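Local coordinates for protein hypothetical glycoside hydrolase (Bacteroides vulgatus, PDB 3S30) that is a putative glycoside hydrolase with a galactose-binding-domain-like beta fold and a bound sodium ion, and probably acts in carbohydrate metabolism or recognition, at residues N160-N165 and I342-L347; K220-Y225 and W291-L296. One frame throughout, in Å; residues are numbered along the deposited sequence.

Contact 1 (N160-N165 and I342-L347); sequences NGRTGN and IDDLEL. With NA (sodium ion), chain C.
Asp343 and Asp344 meet the loop 160-165 with their carboxylates, and the two neighbouring acids do quite different work. Asp343, buried on strand 339-349, forms the tight part of the contact. Its OD1 binds the sodium ion at 2.5 Å and also receives the backbone N of Asp344 at 2.8 Å. The other oxygen, Asp343 OD2, faces the loop backbone: Arg162 N donates to it nearly end-on to the C-O bond, at a modelled 2.5 Å whose shortness is doubtful at this resolution, while Thr163 N adds a weak bond of 3.4 Å. Asp343 OD2 also lies close to Gly161, where a beta carbon would collide with it. The loop returns to the metal through Asn165 O, 2.4 Å from the sodium, and Asn105 O and Glu107 OE2 also bind the ion.

Asp344 serves the looser, more solvent-exposed side, at the corner where the chain turns. Its CG stands anti to the carbonyl carbon (chi1 -62°), which turns OD2 to the loop side chains. Thr163 OG1 donates to the syn lone pair of Asp344 OD2 at 2.7 Å. Arg162 reaches the same oxygen with an extended chain; Arg162 NH1 lies 2.8 Å from Asp344 OD2 in a salt bridge whose hydrogen bond is weak, bent to 128°. The acceptor sits in the guanidinium plane, yet the carboxylate plane stands 86° to it, so a single oxygen makes the link instead of a paired, two-oxygen one. The guanidinium has a second partner in the ring of Tyr224. The N-H groups of Arg162 and Thr163 thus probably offset charge on the metal-binding Asp343, while the arginine and the threonine hydroxyl answer Asp344.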
loop_
_atom_site.group_PDB
_atom_site.type_symbol
_atom_site.label_atom_id
_atom_site.label_comp_id
_atom_site.label_asym_id
_atom_site.label_seq_id
_atom_site.Cartn_x
_atom_site.Cartn_y
_atom_site.Cartn_z
ATOM N N ASN A 160 -9.848 10.279 13.370
ATOM C CA ASN A 160 -10.791 11.153 12.654
ATOM C C ASN A 160 -11.298 10.522 11.358
ATOM O O ASN A 160 -11.318 11.161 10.298
ATOM C CB ASN A 160 -10.133 12.507 12.388
ATOM C CG ASN A 160 -9.771 13.226 13.674
ATOM O OD1 ASN A 160 -10.557 13.240 14.632
ATOM N ND2 ASN A 160 -8.577 13.824 13.709
ATOM N N GLY A 161 -11.710 9.260 11.468
ATOM C CA GLY A 161 -12.166 8.484 10.330
ATOM C C GLY A 161 -13.615 8.765 10.043
ATOM O O GLY A 161 -14.251 9.522 10.759
ATOM N N ARG A 162 -14.132 8.152 8.984
ATOM C CA ARG A 162 -15.519 8.339 8.573
ATOM C C ARG A 162 -16.474 7.600 9.498
ATOM O O ARG A 162 -17.544 8.111 9.820
ATOM C CB ARG A 162 -15.705 7.868 7.137
ATOM C CG ARG A 162 -17.076 8.139 6.564
ATOM C CD ARG A 162 -17.104 7.847 5.088
ATOM N NE ARG A 162 -18.460 7.606 4.616
ATOM C CZ ARG A 162 -19.106 6.448 4.720
ATOM N NH1 ARG A 162 -18.531 5.388 5.287
ATOM N NH2 ARG A 162 -20.332 6.344 4.239
ATOM N N THR A 163 -16.077 6.408 9.938
ATOM C CA THR A 163 -16.899 5.592 10.844
ATOM C C THR A 163 -16.304 5.556 12.271
ATOM O O THR A 163 -17.020 5.826 13.249
ATOM C CB THR A 163 -17.083 4.162 10.269
ATOM O OG1 THR A 163 -17.567 4.245 8.915
ATOM C CG2 THR A 163 -18.062 3.361 11.114
ATOM N N GLY A 164 -15.008 5.236 12.368
ATOM C CA GLY A 164 -14.244 5.283 13.633
ATOM C C GLY A 164 -12.833 5.812 13.384
ATOM O O GLY A 164 -12.670 6.971 13.005
ATOM N N ASN A 165 -11.812 4.978 13.585
ATOM C CA ASN A 165 -10.449 5.308 13.147
ATOM C C ASN A 165 -10.319 5.085 11.644
ATOM O O ASN A 165 -11.099 4.325 11.050
ATOM C CB ASN A 165 -9.370 4.436 13.809
ATOM C CG ASN A 165 -9.411 4.447 15.342
ATOM O OD1 ASN A 165 -9.556 5.491 15.985
ATOM N ND2 ASN A 165 -9.243 3.264 15.926
ATOM N N ILE A 342 -7.654 7.085 4.325
ATOM C CA ILE A 342 -8.522 6.089 3.705
ATOM C C ILE A 342 -9.389 5.461 4.769
ATOM O O ILE A 342 -8.935 5.212 5.872
ATOM C CB ILE A 342 -7.719 4.966 3.003
ATOM C CG1 ILE A 342 -6.722 5.554 1.992
ATOM C CG2 ILE A 342 -8.680 3.996 2.281
ATOM C CD1 ILE A 342 -7.411 6.277 0.790
ATOM N N ASP A 343 -10.640 5.193 4.428
ATOM C CA ASP A 343 -11.545 4.520 5.343
ATOM C C ASP A 343 -12.527 3.623 4.591
ATOM O O ASP A 343 -12.750 3.803 3.385
ATOM C CB ASP A 343 -12.323 5.565 6.134
ATOM C CG ASP A 343 -12.706 5.086 7.513
ATOM O OD1 ASP A 343 -12.513 3.890 7.834
ATOM O OD2 ASP A 343 -13.184 5.923 8.293
ATOM N N ASP A 344 -13.118 2.681 5.327
ATOM C CA ASP A 344 -14.160 1.790 4.819
ATOM C C ASP A 344 -13.851 1.258 3.417
ATOM O O ASP A 344 -14.602 1.475 2.465
ATOM C CB ASP A 344 -15.523 2.484 4.865
ATOM C CG ASP A 344 -15.941 2.837 6.274
ATOM O OD1 ASP A 344 -15.781 1.981 7.167
ATOM O OD2 ASP A 344 -16.440 3.963 6.493
ATOM N N LEU A 345 -12.727 0.564 3.326
ATOM C CA LEU A 345 -12.265 -0.054 2.094
ATOM C C LEU A 345 -12.852 -1.458 1.979
ATOM O O LEU A 345 -12.863 -2.217 2.950
ATOM C CB LEU A 345 -10.736 -0.127 2.111
ATOM C CG LEU A 345 -10.030 -0.711 0.897
ATOM C CD1 LEU A 345 -10.156 0.226 -0.314
ATOM C CD2 LEU A 345 -8.582 -0.967 1.268
ATOM N N GLU A 346 -13.348 -1.800 0.796
ATOM C CA GLU A 346 -13.879 -3.146 0.555
ATOM C C GLU A 346 -13.438 -3.686 -0.798
ATOM O O GLU A 346 -13.537 -3.002 -1.812
ATOM C CB GLU A 346 -15.405 -3.170 0.646
ATOM C CG GLU A 346 -15.996 -4.495 0.178
ATOM C CD GLU A 346 -17.463 -4.669 0.505
ATOM O OE1 GLU A 346 -18.128 -3.671 0.852
ATOM O OE2 GLU A 346 -17.947 -5.818 0.400
ATOM N N LEU A 347 -12.948 -4.922 -0.788
ATOM C CA LEU A 347 -12.694 -5.685 -2.013
ATOM C C LEU A 347 -13.986 -6.424 -2.384
ATOM O O LEU A 347 -14.298 -7.465 -1.813
ATOM C CB LEU A 347 -11.537 -6.657 -1.780
ATOM C CG LEU A 347 -10.820 -7.286 -2.970
ATOM C CD1 LEU A 347 -10.122 -6.257 -3.835
ATOM C CD2 LEU A 347 -9.817 -8.300 -2.469
HETATM NA NA NA C . -12.698 2.853 10.049
#

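Contact 2 (K220-Y225 and W291-L296); sequences KLVGYY and WTRFEL
An antiparallel strand pair within the beta framework of the domain joins 220-225 to 291-296, with Gly223 facing Phe294 in a hydrogen-bonded pair at its middle. Phe294 N donates to Gly223 O at 2.9 Å, whereas the return bond, Gly223 N to Phe294 O, is weak at 3.3 Å; paired backbone bonds of Leu221 with Leu296 and Tyr225 with Thr292 flank them. The Phe294 CG occupies the crowded position between backbone N and carbonyl carbon (chi1 58°), which folds the ring across the strands. One face lies over the glycine: Gly223 CA is 3.8 Å from the centroid of the Phe294 ring, the CH-pi geometry known as aromatic rescue of glycine. Around the rim, Phe294 CE1 meets Leu221 CG at 4.2 Å and Phe294 CD2 comes to the edge of the Tyr225 ring; Ile248 and Leu345 add apolar cover. An alanine in place of Phe294 would probably leave the Gly223 backbone without its aromatic lid and open a gap between Leu221 and Tyr225.

On the face that carries Val222 and Tyr224 the contact is mixed, aliphatic and aromatic below charged ends. Arg293 runs extended over the Tyr224 ring, its CB 4.2 Å from the centroid and off-centre. Beyond the ring, Arg293 NH1 gives Glu295 OE1 a straight bond of 2.9 Å (166°), on the anti side and tilted out of the carboxylate plane. Glu295 OE2 forms a longer salt bridge of 3.3 Å with Lys220 NZ, likewise anti and tilted from that plane; of the two bridges, this one crosses between the strands. The backbone ladder therefore holds the pair, the Phe294 ring covers the glycine backbone, and on the other face alternating charges probably steady the side-chain ends.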
loop_
_atom_site.group_PDB
_atom_site.type_symbol
_atom_site.label_atom_id
_atom_site.label_comp_id
_atom_site.label_asym_id
_atom_site.label_seq_id
_atom_site.Cartn_x
_atom_site.Cartn_y
_atom_site.Cartn_z
ATOM N N LYS A 220 -14.352 -5.202 -7.886
ATOM C CA LYS A 220 -14.070 -3.792 -7.625
ATOM C C LYS A 220 -13.522 -3.498 -6.239
ATOM O O LYS A 220 -13.757 -4.249 -5.269
ATOM C CB LYS A 220 -15.283 -2.906 -7.959
ATOM C CG LYS A 220 -16.551 -3.232 -7.224
ATOM C CD LYS A 220 -17.754 -2.476 -7.800
ATOM C CE LYS A 220 -18.348 -3.201 -9.015
ATOM N NZ LYS A 220 -19.473 -2.454 -9.658
ATOM N N LEU A 221 -12.744 -2.417 -6.181
ATOM C CA LEU A 221 -12.185 -1.909 -4.939
ATOM C C LEU A 221 -12.889 -0.602 -4.637
ATOM O O LEU A 221 -12.787 0.356 -5.407
ATOM C CB LEU A 221 -10.660 -1.679 -5.073
ATOM C CG LEU A 221 -9.934 -1.153 -3.817
ATOM C CD1 LEU A 221 -9.921 -2.203 -2.691
ATOM C CD2 LEU A 221 -8.517 -0.693 -4.143
ATOM N N VAL A 222 -13.626 -0.565 -3.532
ATOM C CA VAL A 222 -14.366 0.625 -3.165
ATOM C C VAL A 222 -13.877 1.088 -1.801
ATOM O O VAL A 222 -13.470 0.279 -0.985
ATOM C CB VAL A 222 -15.923 0.405 -3.171
ATOM C CG1 VAL A 222 -16.386 -0.210 -4.495
ATOM C CG2 VAL A 222 -16.362 -0.459 -2.020
ATOM N N GLY A 223 -13.914 2.399 -1.583
ATOM C CA GLY A 223 -13.530 2.997 -0.314
ATOM C C GLY A 223 -13.704 4.500 -0.370
ATOM O O GLY A 223 -14.270 5.024 -1.322
ATOM N N TYR A 224 -13.213 5.188 0.653
ATOM C CA TYR A 224 -13.324 6.640 0.760
ATOM C C TYR A 224 -11.951 7.215 1.069
ATOM O O TYR A 224 -11.186 6.590 1.792
ATOM C CB TYR A 224 -14.309 7.030 1.868
ATOM C CG TYR A 224 -15.751 6.727 1.536
ATOM C CD1 TYR A 224 -16.251 5.431 1.639
ATOM C CD2 TYR A 224 -16.623 7.738 1.118
ATOM C CE1 TYR A 224 -17.571 5.140 1.332
ATOM C CE2 TYR A 224 -17.943 7.462 0.803
ATOM C CZ TYR A 224 -18.416 6.163 0.914
ATOM O OH TYR A 224 -19.730 5.882 0.621
ATOM N N TYR A 225 -11.646 8.395 0.520
ATOM C CA TYR A 225 -10.377 9.070 0.795
ATOM C C TYR A 225 -10.509 10.586 1.059
ATOM O O TYR A 225 -11.535 11.214 0.761
ATOM C CB TYR A 225 -9.388 8.833 -0.363
ATOM C CG TYR A 225 -9.537 9.806 -1.510
ATOM C CD1 TYR A 225 -10.397 9.548 -2.559
ATOM C CD2 TYR A 225 -8.806 10.993 -1.541
ATOM C CE1 TYR A 225 -10.541 10.450 -3.612
ATOM C CE2 TYR A 225 -8.938 11.889 -2.579
ATOM C CZ TYR A 225 -9.804 11.615 -3.615
ATOM O OH TYR A 225 -9.941 12.519 -4.644
ATOM N N TRP A 291 -14.551 13.399 2.726
ATOM C CA TRP A 291 -14.605 11.987 2.370
ATOM C C TRP A 291 -15.217 11.804 0.968
ATOM O O TRP A 291 -16.405 12.129 0.735
ATOM C CB TRP A 291 -15.402 11.178 3.401
ATOM C CG TRP A 291 -14.697 11.030 4.675
ATOM C CD1 TRP A 291 -15.099 11.490 5.898
ATOM C CD2 TRP A 291 -13.436 10.391 4.878
ATOM N NE1 TRP A 291 -14.165 11.176 6.849
ATOM C CE2 TRP A 291 -13.135 10.495 6.253
ATOM C CE3 TRP A 291 -12.530 9.732 4.030
ATOM C CZ2 TRP A 291 -11.968 9.968 6.800
ATOM C CZ3 TRP A 291 -11.368 9.207 4.578
ATOM C CH2 TRP A 291 -11.097 9.332 5.946
ATOM N N THR A 292 -14.386 11.295 0.059
ATOM C CA THR A 292 -14.729 11.113 -1.347
ATOM C C THR A 292 -14.649 9.624 -1.717
ATOM O O THR A 292 -13.614 8.968 -1.527
ATOM C CB THR A 292 -13.764 11.922 -2.262
ATOM O OG1 THR A 292 -13.822 13.320 -1.930
ATOM C CG2 THR A 292 -14.104 11.726 -3.746
ATOM N N ARG A 293 -15.742 9.101 -2.255
ATOM C CA ARG A 293 -15.819 7.706 -2.664
ATOM C C ARG A 293 -15.019 7.419 -3.923
ATOM O O ARG A 293 -14.981 8.230 -4.841
ATOM C CB ARG A 293 -17.278 7.315 -2.926
ATOM C CG ARG A 293 -17.477 5.822 -3.119
ATOM C CD ARG A 293 -18.896 5.469 -2.822
ATOM N NE ARG A 293 -19.188 4.040 -2.899
ATOM C CZ ARG A 293 -19.363 3.365 -4.033
ATOM N NH1 ARG A 293 -19.262 3.970 -5.221
ATOM N NH2 ARG A 293 -19.639 2.068 -3.979
ATOM N N PHE A 294 -14.389 6.252 -3.953
ATOM C CA PHE A 294 -13.785 5.719 -5.164
ATOM C C PHE A 294 -14.349 4.326 -5.445
ATOM O O PHE A 294 -14.810 3.631 -4.538
ATOM C CB PHE A 294 -12.241 5.728 -5.095
ATOM C CG PHE A 294 -11.642 4.951 -3.927
ATOM C CD1 PHE A 294 -11.343 3.601 -4.051
ATOM C CD2 PHE A 294 -11.328 5.591 -2.731
ATOM C CE1 PHE A 294 -10.776 2.881 -2.985
ATOM C CE2 PHE A 294 -10.759 4.885 -1.652
ATOM C CZ PHE A 294 -10.481 3.527 -1.787
ATOM N N GLU A 295 -14.359 3.953 -6.721
ATOM C CA GLU A 295 -14.899 2.669 -7.153
ATOM C C GLU A 295 -14.127 2.206 -8.382
ATOM O O GLU A 295 -14.468 2.580 -9.501
ATOM C CB GLU A 295 -16.401 2.784 -7.454
ATOM C CG GLU A 295 -17.067 1.457 -7.868
ATOM C CD GLU A 295 -18.557 1.596 -8.200
ATOM O OE1 GLU A 295 -19.206 2.561 -7.734
ATOM O OE2 GLU A 295 -19.079 0.730 -8.932
ATOM N N LEU A 296 -13.092 1.396 -8.164
ATOM C CA LEU A 296 -12.194 0.953 -9.243
ATOM C C LEU A 296 -12.576 -0.451 -9.693
ATOM O O LEU A 296 -12.506 -1.390 -8.910
ATOM C CB LEU A 296 -10.738 0.976 -8.765
ATOM C CG LEU A 296 -10.310 2.193 -7.922
ATOM C CD1 LEU A 296 -8.845 2.084 -7.516
ATOM C CD2 LEU A 296 -10.580 3.511 -8.673
#

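The two contacts meet on neighbouring strands, 339-349 and 218-228, their centres about 10 Å apart. Strand 218-228 lies between strands 291-297 and 339-349, so contact 2 is one flank of this strand and 342-347 runs along the other. Glu346 N to Val222 O (2.7 Å) and Asp343 N to Tyr224 O (3.0 Å) are probable hydrogen bonds joining them. Along the chain the order is 160-165, 220-225, 291-296, 342-347, which nests contact 2 inside the loop closed by contact 1. Arg162 and Trp291 also touch, extending the link to side chains. The sodium-bound loop is thus carried by the same antiparallel framework that contact 2 helps to build.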